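Local coordinates for protein ABC-type amino acid transport system, periplasmic component (Caldanaerobacter subterraneus subsp. tengcongensis MB4, PDB 4YMX) that binds arginine and, as the substrate-binding protein of an amino acid ABC transporter, probably hands it to the membrane-embedded part of that system, at residues T108-A111 with E112-K115; A150-I153 with G154-S157; K54-G57 with G58-E61. All blocks are in the same frame, centred on the assembly; numbering follows the deposited sequence. Where two conformers were deposited one is given.

Along the chain contact 3 comes first, then contact 1, then contact 2, in a periplasmic binding protein fold whose two five-stranded mixed sheets flank the bound arginine. Contact 1 follows strand 102-103 of one sheet and leads through helix 111-114 to strand 117-124 of that sheet; contact 2 joins strand 148-152 of the other sheet to helix 156-161. Their centres lie about 15 Å apart and both grip the ligand carboxylate. They also meet directly, through a probable hydrogen bond of 2.9 Å from R113 NH2 to G154 O, consistent with a closed cleft. Contact 3, the tip of hairpin 51-56/59-63, stands apart, its centre about 34 Å from contact 1's and about 28 Å from contact 2's.

Contact 1: T108-A111 with E112-K115; sequences TPTA and ERKK. With ARG (arginine), chain C.
R113 NH1 is shared between T108 O and the carboxylate of the bound arginine, at 2.8 Å from T108 O. The carbonyl oxygen lies 8° out of the guanidinium plane, and NH1 meets it in the carbonyl plane on a lone pair, with a C=O...N angle of 127°. Toward the ligand the guanidinium binds end-on and bidentate: NH1 reaches ligand O at 2.8 Å and NH2 reaches OXT at 2.8 Å, both nearly straight. Ligand O is gripped a second time by T108 N at 2.9 Å, so this carboxylate oxygen takes one bond from each of the two segments. T108 OG1 accepts from the ligand's amino nitrogen and donates to G221 O, a pair of bonds that probably helps to hold its rotation. The charge of R113 probably steadies the ionised carboxylate, a task that family 3 solute-binding proteins commonly give to an arginine in the cleft.

Behind this first shell stands the start of helix 111-114, with T110 as its N-cap. T110 OG1 accepts from R113 N at 3.0 Å; it can do so because chi1 of 68° sets the hydroxyl between the backbone N and the carbonyl carbon. The same oxygen rests on R113 CG at 3.2 Å, while the R113 chain runs extended from CG to NE past T110 and on to the pocket. P109, centre of an inverse gamma turn, carries the chain from T108 to the cap, and T108 O also receives T110 N. In the same first turn, K114 N donates to T110 O at 3.0 Å. The extended K114 side chain then lies alongside the turn, bringing CE to within 3.4 Å of P109 O, and F119 of strand 117-124 touches P109, R113 and K114.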
loop_
_atom_site.group_PDB
_atom_site.type_symbol
_atom_site.label_atom_id
_atom_site.label_comp_id
_atom_site.label_asym_id
_atom_site.label_seq_id
_atom_site.Cartn_x
_atom_site.Cartn_y
_atom_site.Cartn_z
ATOM N N THR A 108 1.548 -1.209 6.562
ATOM C CA THR A 108 2.367 -2.063 7.412
ATOM C C THR A 108 2.201 -1.704 8.889
ATOM O O THR A 108 2.281 -0.536 9.255
ATOM C CB THR A 108 3.839 -1.969 7.004
ATOM O OG1 THR A 108 3.969 -2.368 5.634
ATOM C CG2 THR A 108 4.708 -2.871 7.875
ATOM N N PRO A 109 1.957 -2.709 9.746
ATOM C CA PRO A 109 1.785 -2.401 11.170
ATOM C C PRO A 109 3.119 -2.219 11.889
ATOM O O PRO A 109 3.525 -3.087 12.666
ATOM C CB PRO A 109 1.055 -3.638 11.707
ATOM C CG PRO A 109 1.487 -4.746 10.813
ATOM C CD PRO A 109 1.621 -4.111 9.441
ATOM N N THR A 110 3.778 -1.089 11.657
ATOM C CA THR A 110 5.092 -0.831 12.246
ATOM C C THR A 110 4.989 -0.527 13.732
ATOM O O THR A 110 3.956 -0.051 14.206
ATOM C CB THR A 110 5.803 0.350 11.551
ATOM O OG1 THR A 110 5.100 1.570 11.833
ATOM C CG2 THR A 110 5.843 0.141 10.057
ATOM N N ALA A 111 6.060 -0.808 14.467
ATOM C CA ALA A 111 6.102 -0.494 15.887
ATOM C C ALA A 111 5.809 0.989 16.122
ATOM O O ALA A 111 5.084 1.356 17.057
ATOM C CB ALA A 111 7.455 -0.872 16.473
ATOM N N GLU A 112 6.359 1.840 15.262
ATOM C CA GLU A 112 6.135 3.276 15.372
ATOM C C GLU A 112 4.653 3.632 15.246
ATOM O O GLU A 112 4.109 4.384 16.060
ATOM C CB GLU A 112 6.950 4.021 14.314
ATOM C CG GLU A 112 6.725 5.524 14.286
ATOM C CD GLU A 112 7.298 6.239 15.502
ATOM O OE1 GLU A 112 7.021 7.448 15.654
ATOM O OE2 GLU A 112 8.032 5.613 16.297
ATOM N N ARG A 113 3.998 3.089 14.227
ATOM C CA ARG A 113 2.588 3.380 14.006
ATOM C C ARG A 113 1.688 2.849 15.119
ATOM O O ARG A 113 0.657 3.444 15.415
ATOM C CB ARG A 113 2.142 2.820 12.657
ATOM C CG ARG A 113 2.689 3.594 11.479
ATOM C CD ARG A 113 2.508 2.807 10.216
ATOM N NE ARG A 113 3.015 3.542 9.067
ATOM C CZ ARG A 113 3.173 3.008 7.860
ATOM N NH1 ARG A 113 2.864 1.736 7.650
ATOM N NH2 ARG A 113 3.620 3.758 6.859
ATOM N N LYS A 114 2.085 1.727 15.720
ATOM C CA LYS A 114 1.327 1.120 16.811
ATOM C C LYS A 114 1.211 2.029 18.038
ATOM O O LYS A 114 0.332 1.831 18.879
ATOM C CB LYS A 114 1.936 -0.227 17.206
ATOM C CG LYS A 114 1.659 -1.345 16.219
ATOM C CD LYS A 114 2.406 -2.609 16.622
ATOM C CE LYS A 114 2.078 -3.767 15.707
ATOM N NZ LYS A 114 2.832 -4.993 16.099
ATOM N N LYS A 115 2.087 3.026 18.139
ATOM C CA LYS A 115 1.988 3.992 19.233
ATOM C C LYS A 115 0.768 4.883 19.046
ATOM O O LYS A 115 0.242 5.442 20.014
ATOM C CB LYS A 115 3.238 4.871 19.304
ATOM C CG LYS A 115 4.547 4.108 19.471
ATOM C CD LYS A 115 5.726 5.073 19.442
ATOM C CE LYS A 115 6.998 4.409 19.929
ATOM N NZ LYS A 115 8.160 5.340 19.870
HETATM N N ARG C . 3.308 -0.754 2.916
HETATM C CA ARG C . 3.873 0.621 2.890
HETATM C C ARG C . 3.573 1.350 4.187
HETATM O O ARG C . 2.821 0.856 5.025
HETATM C CB ARG C . 3.304 1.406 1.707
HETATM C CG ARG C . 1.789 1.448 1.665
HETATM C CD ARG C . 1.284 2.457 0.647
HETATM N NE ARG C . -0.133 2.263 0.375
HETATM C CZ ARG C . -0.843 2.994 -0.475
HETATM N NH1 ARG C . -0.283 3.986 -1.147
HETATM N NH2 ARG C . -2.125 2.731 -0.645
HETATM O OXT ARG C . 4.081 2.446 4.419
#

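Contact 2: A150-I153 with G154-S157; sequences AVQI and GTTS. With ARG (arginine), chain C.
The link between the first strand and the helix of a beta-alpha-beta unit, a type II beta turn from Q152 to T155, brings V151 CG1 near S157 O, Q152 against T155, and both Q152 and the helix start up to the bound arginine. Two donors from T155 converge on Q152 O. The hydroxyl OG1 gives the short bond, 2.7 Å, tilted 19° from the carbonyl plane; the turn's own bond from T155 N is weak at 3.4 Å. G154 takes the third position of the turn with phi 91°, where a beta carbon would run into the carbonyl oxygen of I153.

T155 is also the N-cap of helix 156-161: chi1 of 64° puts OG1 between its backbone N and carbonyl carbon, where it donates to Q152 O and accepts from E158 N. Its methyl CG2 lies against Q152 CG at 3.6 Å, the two side chains crossing at about a right angle. A valine in its place would probably cost Q152 O its short hydroxyl bond and leave E158 N without its cap, so that the helix start presenting T156 N could shift.

The two sides of the turn contact opposite ends of the ligand. T156 N, in the first turn of the helix, donates to ligand OXT at 2.9 Å, and the helix N-terminus probably adds a favourable field for the carboxylate. The extended Q152 side chain reaches the far end of the ligand, where OE1 accepts from ligand NH1 at 2.9 Å, while Q152 NE2 is held by N173 O. Further back, V151 packs on E158 and A161 of the helix and on L169, and its strand runs between parallel neighbours 168-172 and 189-193.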
loop_
_atom_site.group_PDB
_atom_site.type_symbol
_atom_site.label_atom_id
_atom_site.label_comp_id
_atom_site.label_asym_id
_atom_site.label_seq_id
_atom_site.Cartn_x
_atom_site.Cartn_y
_atom_site.Cartn_z
ATOM N N ALA A 150 12.689 8.206 -5.855
ATOM C CA ALA A 150 11.305 8.609 -5.609
ATOM C C ALA A 150 10.650 7.650 -4.626
ATOM O O ALA A 150 10.773 6.424 -4.757
ATOM C CB ALA A 150 10.513 8.670 -6.900
ATOM N N VAL A 151 9.972 8.216 -3.624
ATOM C CA VAL A 151 9.272 7.447 -2.601
ATOM C C VAL A 151 7.990 8.148 -2.191
ATOM O O VAL A 151 7.859 9.369 -2.348
ATOM C CB VAL A 151 10.125 7.248 -1.325
ATOM C CG1 VAL A 151 11.341 6.373 -1.620
ATOM C CG2 VAL A 151 10.547 8.584 -0.735
ATOM N N GLN A 152 7.070 7.380 -1.619
ATOM C CA GLN A 152 5.815 7.926 -1.135
ATOM C C GLN A 152 5.975 8.425 0.299
ATOM O O GLN A 152 6.474 7.712 1.177
ATOM C CB GLN A 152 4.691 6.887 -1.232
ATOM C CG GLN A 152 3.355 7.388 -0.717
ATOM C CD GLN A 152 2.213 6.494 -1.137
ATOM O OE1 GLN A 152 2.286 5.264 -1.024
ATOM N NE2 GLN A 152 1.160 7.101 -1.664
ATOM N N ILE A 153 5.570 9.667 0.521
ATOM C CA ILE A 153 5.645 10.266 1.849
ATOM C C ILE A 153 4.892 9.440 2.884
ATOM O O ILE A 153 3.740 9.057 2.672
ATOM C CB ILE A 153 5.072 11.675 1.838
ATOM C CG1 ILE A 153 5.922 12.564 0.938
ATOM C CG2 ILE A 153 5.043 12.264 3.246
ATOM C CD1 ILE A 153 5.184 13.790 0.481
ATOM N N GLY A 154 5.565 9.147 3.990
ATOM C CA GLY A 154 4.910 8.531 5.136
ATOM C C GLY A 154 4.951 7.019 5.114
ATOM O O GLY A 154 4.293 6.363 5.918
ATOM N N THR A 155 5.755 6.457 4.217
ATOM C CA THR A 155 5.773 5.008 4.028
ATOM C C THR A 155 7.034 4.296 4.497
ATOM O O THR A 155 8.085 4.907 4.708
ATOM C CB THR A 155 5.567 4.615 2.546
ATOM O OG1 THR A 155 6.662 5.107 1.754
ATOM C CG2 THR A 155 4.245 5.156 2.016
ATOM N N THR A 156 6.929 2.977 4.606
ATOM C CA THR A 156 8.107 2.154 4.856
ATOM C C THR A 156 9.068 2.187 3.663
ATOM O O THR A 156 10.277 2.003 3.826
ATOM C CB THR A 156 7.724 0.712 5.141
ATOM O OG1 THR A 156 6.920 0.226 4.061
ATOM C CG2 THR A 156 6.938 0.627 6.447
ATOM N N SER A 157 8.537 2.423 2.468
ATOM C CA SER A 157 9.386 2.575 1.283
ATOM C C SER A 157 10.290 3.787 1.462
ATOM O O SER A 157 11.493 3.720 1.201
ATOM C CB SER A 157 8.525 2.723 0.026
ATOM O OG SER A 157 7.647 1.610 -0.112
HETATM N N ARG C . 3.308 -0.754 2.916
HETATM C CA ARG C . 3.873 0.621 2.890
HETATM C C ARG C . 3.573 1.350 4.187
HETATM O O ARG C . 2.821 0.856 5.025
HETATM C CB ARG C . 3.304 1.406 1.707
HETATM C CG ARG C . 1.789 1.448 1.665
HETATM C CD ARG C . 1.284 2.457 0.647
HETATM N NE ARG C . -0.133 2.263 0.375
HETATM C CZ ARG C . -0.843 2.994 -0.475
HETATM N NH1 ARG C . -0.283 3.986 -1.147
HETATM N NH2 ARG C . -2.125 2.731 -0.645
HETATM O OXT ARG C . 4.081 2.446 4.419
#

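Contact 3: K54-G57 with G58-E61; sequences KVEG and GKDE
The carbonyl plane of E56 has a K59 nitrogen over each face: the backbone N at 3.0 Å, 60° out of the plane, and the side-chain NZ at 3.1 Å, 40° out of it on the opposite side. Neither donor sits on a lone pair of E56 O. These bonds close the beta hairpin of strands 51-56 and 59-63 with a type I' turn from E56 to K59. Most residues of this hairpin tip are exposed; its centre lies about 21 Å from that of the chain, and it holds no residue of the arginine pocket. G57 and G58 occupy the two central positions of the turn with positive phi, and at G58 a beta carbon would collide with G57 O.

K59 comes back over the turn because its chain bends at chi3 (-87°) and chi4. NZ also donates to a water at 2.7 Å, which donates to K54 O. K54 and E61 form a hydrogen-bonded antiparallel pair, with K54 N to E61 O at 2.8 Å and E61 N to K54 O at 3.0 Å; the bond from E56 N to K59 O is weak. V55 and D60, a non-hydrogen-bonded pair, cross obliquely on the face away from K59; D60 OD1, bonded to H53 ND1, lies 3.8 Å from V55 CG2. Across this pair, V55 CA makes a CA-H...O contact with K59 O, the carbonyl preceding D60, at 3.3 Å.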
loop_
_atom_site.group_PDB
_atom_site.type_symbol
_atom_site.label_atom_id
_atom_site.label_comp_id
_atom_site.label_asym_id
_atom_site.label_seq_id
_atom_site.Cartn_x
_atom_site.Cartn_y
_atom_site.Cartn_z
ATOM N N LYS A 54 -10.703 1.994 -10.961
ATOM C CA LYS A 54 -11.045 1.322 -12.202
ATOM C C LYS A 54 -12.069 2.216 -12.880
ATOM O O LYS A 54 -13.200 2.375 -12.397
ATOM C CB LYS A 54 -11.627 -0.063 -11.924
ATOM C CG LYS A 54 -12.002 -0.847 -13.168
ATOM C CD LYS A 54 -12.534 -2.220 -12.789
ATOM C CE LYS A 54 -12.896 -3.024 -14.018
ATOM N NZ LYS A 54 -13.802 -4.162 -13.693
ATOM N N VAL A 55 -11.647 2.829 -13.979
ATOM C CA VAL A 55 -12.449 3.826 -14.673
ATOM C C VAL A 55 -12.790 3.313 -16.060
ATOM O O VAL A 55 -11.962 3.349 -16.974
ATOM C CB VAL A 55 -11.693 5.158 -14.795
ATOM C CG1 VAL A 55 -12.586 6.218 -15.435
ATOM C CG2 VAL A 55 -11.205 5.621 -13.420
ATOM N N GLU A 56 -14.013 2.819 -16.203
ATOM C CA GLU A 56 -14.501 2.307 -17.480
ATOM C C GLU A 56 -16.002 2.072 -17.439
ATOM O O GLU A 56 -16.593 1.900 -16.361
ATOM C CB GLU A 56 -13.781 1.018 -17.872
ATOM C CG GLU A 56 -14.104 -0.164 -16.986
ATOM C CD GLU A 56 -13.381 -1.424 -17.434
ATOM O OE1 GLU A 56 -12.471 -1.322 -18.288
ATOM O OE2 GLU A 56 -13.722 -2.516 -16.936
ATOM N N GLY A 57 -16.611 2.070 -18.621
ATOM C CA GLY A 57 -18.035 1.826 -18.752
ATOM C C GLY A 57 -18.911 2.824 -18.019
ATOM O O GLY A 57 -20.022 2.489 -17.609
ATOM N N GLY A 58 -18.405 4.039 -17.843
ATOM C CA GLY A 58 -19.156 5.082 -17.163
ATOM C C GLY A 58 -19.079 4.978 -15.654
ATOM O O GLY A 58 -19.903 5.549 -14.947
ATOM N N LYS A 59 -18.092 4.243 -15.157
ATOM C CA LYS A 59 -17.921 4.095 -13.718
ATOM C C LYS A 59 -16.541 4.567 -13.297
ATOM O O LYS A 59 -15.580 4.454 -14.055
ATOM C CB LYS A 59 -18.121 2.634 -13.298
ATOM C CG LYS A 59 -19.456 2.041 -13.716
ATOM C CD LYS A 59 -19.562 0.554 -13.346
ATOM C CE LYS A 59 -18.988 -0.347 -14.441
ATOM N NZ LYS A 59 -17.503 -0.350 -14.510
ATOM N N ASP A 60 -16.456 5.131 -12.097
ATOM C CA ASP A 60 -15.180 5.347 -11.421
ATOM C C ASP A 60 -15.313 4.634 -10.086
ATOM O O ASP A 60 -15.900 5.169 -9.139
ATOM C CB ASP A 60 -14.903 6.840 -11.217
ATOM C CG ASP A 60 -13.753 7.099 -10.253
ATOM O OD1 ASP A 60 -12.909 6.204 -10.033
ATOM O OD2 ASP A 60 -13.688 8.218 -9.701
ATOM N N GLU A 61 -14.793 3.414 -10.016
ATOM C CA GLU A 61 -14.923 2.605 -8.816
ATOM C C GLU A 61 -13.562 2.399 -8.183
ATOM O O GLU A 61 -12.589 2.109 -8.874
ATOM C CB GLU A 61 -15.512 1.234 -9.152
ATOM C CG GLU A 61 -16.856 1.258 -9.857
ATOM C CD GLU A 61 -17.326 -0.133 -10.238
ATOM O OE1 GLU A 61 -16.574 -0.847 -10.940
ATOM O OE2 GLU A 61 -18.443 -0.518 -9.827
HETATM O O HOH W 1 -15.295 0.480 -13.150
#